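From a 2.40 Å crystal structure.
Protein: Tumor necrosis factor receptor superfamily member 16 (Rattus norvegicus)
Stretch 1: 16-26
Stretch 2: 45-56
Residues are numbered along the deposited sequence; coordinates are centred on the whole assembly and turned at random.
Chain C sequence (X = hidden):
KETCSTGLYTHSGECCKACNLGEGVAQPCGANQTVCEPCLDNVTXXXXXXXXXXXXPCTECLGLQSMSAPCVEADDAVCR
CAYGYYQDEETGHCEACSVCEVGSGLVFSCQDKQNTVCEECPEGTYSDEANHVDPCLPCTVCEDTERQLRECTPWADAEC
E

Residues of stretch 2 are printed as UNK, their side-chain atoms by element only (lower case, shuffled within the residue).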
ATOM      1  N   CYS C  16     -22.411  34.385   6.609  1.00 69.46           N
ATOM      2  CA  CYS C  16     -21.025  34.152   6.247  1.00 67.43           C
ATOM      3  C   CYS C  16     -20.900  32.955   5.317  1.00 65.92           C
ATOM      4  O   CYS C  16     -21.580  31.944   5.497  1.00 63.67           O
ATOM      5  CB  CYS C  16     -20.213  33.895   7.510  1.00 67.76           C
ATOM      6  SG  CYS C  16     -20.152  35.361   8.585  1.00 68.92           S
ATOM      7  N   LYS C  17     -20.046  33.088   4.304  1.00 65.20           N
ATOM      8  CA  LYS C  17     -19.804  32.009   3.353  1.00 63.54           C
ATOM      9  C   LYS C  17     -18.878  31.026   4.050  1.00 61.12           C
ATOM     10  O   LYS C  17     -18.186  31.389   4.999  1.00 59.89           O
ATOM     11  CB  LYS C  17     -19.117  32.529   2.090  1.00 65.93           C
ATOM     12  CG  LYS C  17     -20.001  33.354   1.180  1.00 70.08           C
ATOM     13  CD  LYS C  17     -19.201  33.902   0.003  1.00 72.87           C
ATOM     14  CE  LYS C  17     -20.114  34.454  -1.087  1.00 74.51           C
ATOM     15  NZ  LYS C  17     -20.974  33.380  -1.678  1.00 75.58           N
ATOM     16  N   ALA C  18     -18.856  29.786   3.581  1.00 58.30           N
ATOM     17  CA  ALA C  18     -17.999  28.788   4.198  1.00 57.97           C
ATOM     18  C   ALA C  18     -16.864  28.333   3.291  1.00 55.38           C
ATOM     19  O   ALA C  18     -17.013  28.266   2.074  1.00 49.56           O
ATOM     20  CB  ALA C  18     -18.834  27.578   4.652  1.00 58.90           C
ATOM     21  N   CYS C  19     -15.713  28.022   3.919  1.00 56.23           N
ATOM     22  CA  CYS C  19     -14.530  27.549   3.209  1.00 57.06           C
ATOM     23  C   CYS C  19     -14.708  26.055   3.003  1.00 56.71           C
ATOM     24  O   CYS C  19     -14.641  25.270   3.941  1.00 53.90           O
ATOM     25  CB  CYS C  19     -13.262  27.815   4.017  1.00 57.88           C
ATOM     26  SG  CYS C  19     -12.997  29.576   4.372  1.00 55.71           S
ATOM     27  N   ASN C  20     -14.951  25.692   1.756  1.00 57.60           N
ATOM     28  CA  ASN C  20     -15.173  24.319   1.350  1.00 59.16           C
ATOM     29  C   ASN C  20     -14.054  23.339   1.706  1.00 57.45           C
ATOM     30  O   ASN C  20     -13.153  23.645   2.489  1.00 55.72           O
ATOM     31  CB  ASN C  20     -15.450  24.294  -0.157  1.00 63.50           C
ATOM     32  CG  ASN C  20     -14.580  25.282  -0.933  1.00 68.35           C
ATOM     33  OD1 ASN C  20     -14.724  25.425  -2.150  1.00 72.23           O
ATOM     34  ND2 ASN C  20     -13.673  25.971  -0.231  1.00 69.06           N
ATOM     35  N   LEU C  21     -14.144  22.148   1.129  1.00 56.63           N
ATOM     36  CA  LEU C  21     -13.169  21.087   1.356  1.00 57.48           C
ATOM     37  C   LEU C  21     -11.850  21.420   0.677  1.00 58.11           C
ATOM     38  O   LEU C  21     -11.822  21.729  -0.513  1.00 57.10           O
ATOM     39  CB  LEU C  21     -13.714  19.778   0.794  1.00 57.96           C
ATOM     40  CG  LEU C  21     -13.710  18.517   1.647  1.00 56.31           C
ATOM     41  CD1 LEU C  21     -14.243  18.796   3.056  1.00 54.26           C
ATOM     42  CD2 LEU C  21     -14.559  17.487   0.922  1.00 55.09           C
ATOM     43  N   GLY C  22     -10.759  21.359   1.432  1.00 58.91           N
ATOM     44  CA  GLY C  22      -9.463  21.658   0.854  1.00 61.75           C
ATOM     45  C   GLY C  22      -9.064  23.109   0.976  1.00 63.93           C
ATOM     46  O   GLY C  22      -7.985  23.502   0.545  1.00 63.81           O
ATOM     47  N   GLU C  23      -9.948  23.914   1.552  1.00 67.77           N
ATOM     48  CA  GLU C  23      -9.688  25.337   1.759  1.00 70.46           C
ATOM     49  C   GLU C  23      -9.961  25.705   3.207  1.00 69.18           C
ATOM     50  O   GLU C  23     -10.948  25.266   3.782  1.00 69.17           O
ATOM     51  CB  GLU C  23     -10.565  26.205   0.842  1.00 74.32           C
ATOM     52  CG  GLU C  23      -9.947  26.510  -0.520  1.00 81.01           C
ATOM     53  CD  GLU C  23     -10.609  27.690  -1.229  1.00 84.64           C
ATOM     54  OE1 GLU C  23     -11.831  27.622  -1.496  1.00 86.76           O
ATOM     55  OE2 GLU C  23      -9.904  28.687  -1.521  1.00 85.92           O
ATOM     56  N   GLY C  24      -9.073  26.502   3.791  1.00 68.48           N
ATOM     57  CA  GLY C  24      -9.247  26.933   5.163  1.00 67.92           C
ATOM     58  C   GLY C  24      -9.681  28.391   5.237  1.00 68.63           C
ATOM     59  O   GLY C  24      -9.827  29.060   4.211  1.00 67.29           O
ATOM     60  N   VAL C  25      -9.893  28.889   6.453  1.00 68.82           N
ATOM     61  CA  VAL C  25     -10.305  30.274   6.655  1.00 68.71           C
ATOM     62  C   VAL C  25      -9.101  31.191   6.921  1.00 69.13           C
ATOM     63  O   VAL C  25      -8.470  31.113   7.976  1.00 68.65           O
ATOM     64  CB  VAL C  25     -11.291  30.391   7.840  1.00 68.19           C
ATOM     65  CG1 VAL C  25     -11.694  31.841   8.051  1.00 67.16           C
ATOM     66  CG2 VAL C  25     -12.510  29.544   7.575  1.00 68.89           C
ATOM     67  N   ALA C  26      -8.789  32.054   5.959  1.00 69.22           N
ATOM     68  CA  ALA C  26      -7.676  32.978   6.104  1.00 69.88           C
ATOM     69  C   ALA C  26      -7.999  33.957   7.232  1.00 71.45           C
ATOM     70  O   ALA C  26      -7.231  34.108   8.185  1.00 72.67           O
ATOM     71  CB  ALA C  26      -7.448  33.725   4.801  1.00 68.45           C
ATOM     72  N   UNK C  45      -4.302  20.806   5.579  1.00 34.60           N
ATOM     73  CA  UNK C  45      -5.487  20.215   4.984  1.00 31.97           C
ATOM     74  C   UNK C  45      -6.740  20.781   5.650  1.00 32.43           C
ATOM     75  O   UNK C  45      -6.689  21.345   6.746  1.00 30.43           O
ATOM     76  c   UNK C  45      -4.565  18.493   7.531  1.00 25.52           C
ATOM     77  c   UNK C  45      -6.829  17.834   7.100  1.00 27.97           C
ATOM     78  c   UNK C  45      -4.732  18.241   8.878  1.00 22.13           C
ATOM     79  c   UNK C  45      -5.442  18.696   5.195  1.00 29.36           C
ATOM     80  c   UNK C  45      -5.605  18.300   6.625  1.00 26.33           C
ATOM     81  c   UNK C  45      -7.002  17.576   8.462  1.00 28.01           C
ATOM     82  c   UNK C  45      -5.947  17.785   9.348  1.00 26.17           C
ATOM     83  N   UNK C  46      -7.863  20.602   4.971  1.00 32.78           N
ATOM     84  CA  UNK C  46      -9.158  21.022   5.461  1.00 34.28           C
ATOM     85  C   UNK C  46     -10.131  19.989   4.960  1.00 35.07           C
ATOM     86  O   UNK C  46     -10.504  20.012   3.798  1.00 37.14           O
ATOM     87  o   UNK C  46     -10.867  22.764   5.348  1.00 39.91           O
ATOM     88  c   UNK C  46      -9.559  22.394   4.908  1.00 35.96           C
ATOM     89  N   UNK C  47     -10.537  19.079   5.834  1.00 38.45           N
ATOM     90  CA  UNK C  47     -11.490  18.034   5.466  1.00 39.59           C
ATOM     91  C   UNK C  47     -12.907  18.419   5.845  1.00 41.75           C
ATOM     92  O   UNK C  47     -13.786  17.561   5.859  1.00 43.31           O
ATOM     93  o   UNK C  47     -11.339  18.011   8.184  1.00 34.77           O
ATOM     94  c   UNK C  47     -11.153  16.735   6.188  1.00 40.19           C
ATOM     95  o   UNK C  47     -11.196  15.838   8.400  1.00 37.28           O
ATOM     96  c   UNK C  47     -11.235  16.872   7.700  1.00 36.63           C
ATOM     97  N   UNK C  48     -13.123  19.700   6.149  1.00 43.39           N
ATOM     98  CA  UNK C  48     -14.432  20.204   6.562  1.00 45.14           C
ATOM     99  C   UNK C  48     -14.902  21.481   5.829  1.00 45.87           C
ATOM    100  O   UNK C  48     -14.133  22.420   5.636  1.00 43.18           O
ATOM    101  c   UNK C  48     -14.423  20.476   8.088  1.00 47.58           C
ATOM    102  c   UNK C  48     -13.499  21.646   8.404  1.00 47.61           C
ATOM    103  c   UNK C  48     -15.833  20.749   8.582  1.00 49.42           C
ATOM    104  N   UNK C  49     -16.157  21.494   5.395  1.00 47.86           N
ATOM    105  CA  UNK C  49     -16.712  22.668   4.726  1.00 51.36           C
ATOM    106  C   UNK C  49     -17.250  23.500   5.871  1.00 52.11           C
ATOM    107  O   UNK C  49     -18.386  23.344   6.293  1.00 52.48           O
ATOM    108  c   UNK C  49     -17.854  22.310   3.743  1.00 52.37           C
ATOM    109  c   UNK C  49     -17.286  21.614   2.524  1.00 53.62           C
ATOM    110  c   UNK C  49     -18.868  21.403   4.415  1.00 56.89           C
ATOM    111  N   UNK C  50     -16.390  24.377   6.372  1.00 53.41           N
ATOM    112  CA  UNK C  50     -16.671  25.218   7.510  1.00 53.25           C
ATOM    113  C   UNK C  50     -16.305  26.680   7.254  1.00 55.39           C
ATOM    114  O   UNK C  50     -15.368  26.979   6.514  1.00 54.50           O
ATOM    115  o   UNK C  50     -15.993  25.472   9.836  1.00 50.39           O
ATOM    116  c   UNK C  50     -15.877  24.667   8.693  1.00 51.76           C
ATOM    117  N   UNK C  51     -17.060  27.585   7.877  1.00 57.20           N
ATOM    118  CA  UNK C  51     -16.825  29.016   7.754  1.00 58.99           C
ATOM    119  C   UNK C  51     -16.225  29.524   9.054  1.00 60.47           C
ATOM    120  O   UNK C  51     -16.400  30.681   9.415  1.00 62.17           O
ATOM    121  c   UNK C  51     -18.126  29.742   7.465  1.00 59.71           C
ATOM    122  N   UNK C  52     -15.509  28.652   9.751  1.00 61.94           N
ATOM    123  CA  UNK C  52     -14.883  29.012  11.015  1.00 63.91           C
ATOM    124  C   UNK C  52     -13.583  28.232  11.235  1.00 64.77           C
ATOM    125  O   UNK C  52     -12.821  28.517  12.169  1.00 65.73           O
ATOM    126  c   UNK C  52     -16.484  27.364  12.029  1.00 63.97           C
ATOM    127  o   UNK C  52     -15.119  28.784  13.426  1.00 65.75           O
ATOM    128  c   UNK C  52     -15.841  28.729  12.188  1.00 65.36           C
ATOM    129  N   UNK C  53     -13.331  27.258  10.362  1.00 63.08           N
ATOM    130  CA  UNK C  53     -12.140  26.423  10.466  1.00 62.01           C
ATOM    131  C   UNK C  53     -11.046  26.721   9.450  1.00 59.03           C
ATOM    132  O   UNK C  53     -11.285  26.707   8.245  1.00 57.37           O
ATOM    133  c   UNK C  53     -12.546  24.959  10.363  1.00 65.41           C
ATOM    134  o   UNK C  53     -12.798  25.504  13.625  1.00 73.41           O
ATOM    135  c   UNK C  53     -13.364  24.516  11.537  1.00 69.68           C
ATOM    136  c   UNK C  53     -12.568  24.576  12.816  1.00 72.61           C
ATOM    137  o   UNK C  53     -11.697  23.696  13.003  1.00 75.78           O
ATOM    138  N   UNK C  54      -9.818  26.978   9.937  1.00 56.07           N
ATOM    139  CA  UNK C  54      -8.634  27.288   9.127  1.00 55.29           C
ATOM    140  C   UNK C  54      -7.953  25.990   8.703  1.00 54.27           C
ATOM    141  O   UNK C  54      -8.309  24.928   9.196  1.00 53.18           O
ATOM    142  c   UNK C  54      -9.480  27.015  11.374  1.00 54.79           C
ATOM    143  c   UNK C  54      -7.772  28.060  10.103  1.00 54.46           C
ATOM    144  c   UNK C  54      -7.974  27.247  11.362  1.00 52.81           C
ATOM    145  N   UNK C  55      -6.975  26.062   7.808  1.00 53.03           N
ATOM    146  CA  UNK C  55      -6.284  24.841   7.411  1.00 51.39           C
ATOM    147  C   UNK C  55      -5.481  24.378   8.601  1.00 50.64           C
ATOM    148  O   UNK C  55      -4.644  25.114   9.114  1.00 49.93           O
ATOM    149  c   UNK C  55      -5.333  25.057   6.232  1.00 50.03           C
ATOM    150  s   UNK C  55      -6.120  25.468   4.645  1.00 51.10           S
ATOM    151  N   UNK C  56      -5.739  23.152   9.038  1.00 49.71           N
ATOM    152  CA  UNK C  56      -5.023  22.597  10.172  1.00 47.77           C
ATOM    153  C   UNK C  56      -3.713  21.952   9.732  1.00 45.03           C
ATOM    154  O   UNK C  56      -3.555  21.509   8.587  1.00 43.98           O
ATOM    155  n   UNK C  56      -6.778  21.041  14.222  1.00 57.58           N
ATOM    156  c   UNK C  56      -7.955  20.895  12.007  1.00 54.34           C
ATOM    157  c   UNK C  56      -5.870  21.551  10.881  1.00 49.54           C
ATOM    158  c   UNK C  56      -7.169  22.058  11.444  1.00 49.90           C
ATOM    159  c   UNK C  56      -7.163  20.156  13.083  1.00 56.17           C
TER

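Position 45 has seven side-chain carbons, one leading into a six-membered ring with no oxygen, so it is Phe45. Its CA-to-CB bond points away from stretch 1, and its backbone pairs instead with position 56, N to O 3.2 Å and O to N 3.1 Å.

Position 46 carries one carbon and one oxygen. The oxygen lies 3.0 Å from Glu23 O, and a hydroxyl can donate to that carbonyl; this is Ser46, with chi1 at 177° (t). Its backbone O accepts from Gly22 N at 2.7 Å.

Position 47 has two carbons, the second bearing two oxygens: a carboxylate, Asp47. It points away, but its backbone O approaches Leu21 CD1 to 3.1 Å.

Positions 48 and 49 each show one carbon carrying two more, the valine pattern. Val48 points away. At 49 one methyl carbon lies 3.6 Å from Asn20 CA and 4.2 Å from Leu21 CD1; this is Val49, the methyl being CG1. Val49 CA also makes a CA-H...O contact with Cys19 O, 3.4 Å.

Position 50 has one carbon and one oxygen; its CA-to-CB bond points away from stretch 1: Ser50. Its OG accepts from the backbone N of position 52 at 3.2 Å, a bond within the loop.

Position 51 has a single carbon, 3.0 Å from Lys17 O and 3.6 Å from Ala18 CB, hence Ala51.

At 52 one carbon carries an oxygen and a carbon, giving Thr52, whose CA-to-CB bond points away. Position 53 has three carbons, the third with two oxygens: Glu53. Its carboxylate is not what meets stretch 1; its backbone O accepts a weak hydrogen bond from Val25 N at 3.1 Å.

At 54 three carbons close a ring onto the backbone N, which identifies Pro54; its CB lies 3.8 Å from Val25 O, although CA-to-CB points away. Position 55 has one carbon and one sulfur, the latter 3.2 Å from Gly24 N; this is Cys55, its SG covalently bonded elsewhere in the structure. Position 56 has four carbons in a row ending in nitrogen, Lys56, out of reach of stretch 1.

The two stretches bury 661 Å², both sides summed; four of their five hydrogen bonds join backbone to backbone. Cys19 and Ser50 form a single antiparallel bridge, Cys19 N to Ser50 O 2.8 Å and Ser50 N to Cys19 O 3.1 Å. Ser46 then holds the type II turn from Asn20 to Glu23 through its carbonyl and hydroxyl. Gly24 permits the close approach beyond: an ideal CB there would fall 2.2 Å from Cys55 N, a clash. Apolar contacts of Ala18 with Ala51 and Leu21 with Val49 supplement these polar links.

Stretch 2, residues 45-56: FSDVVSATEPCK
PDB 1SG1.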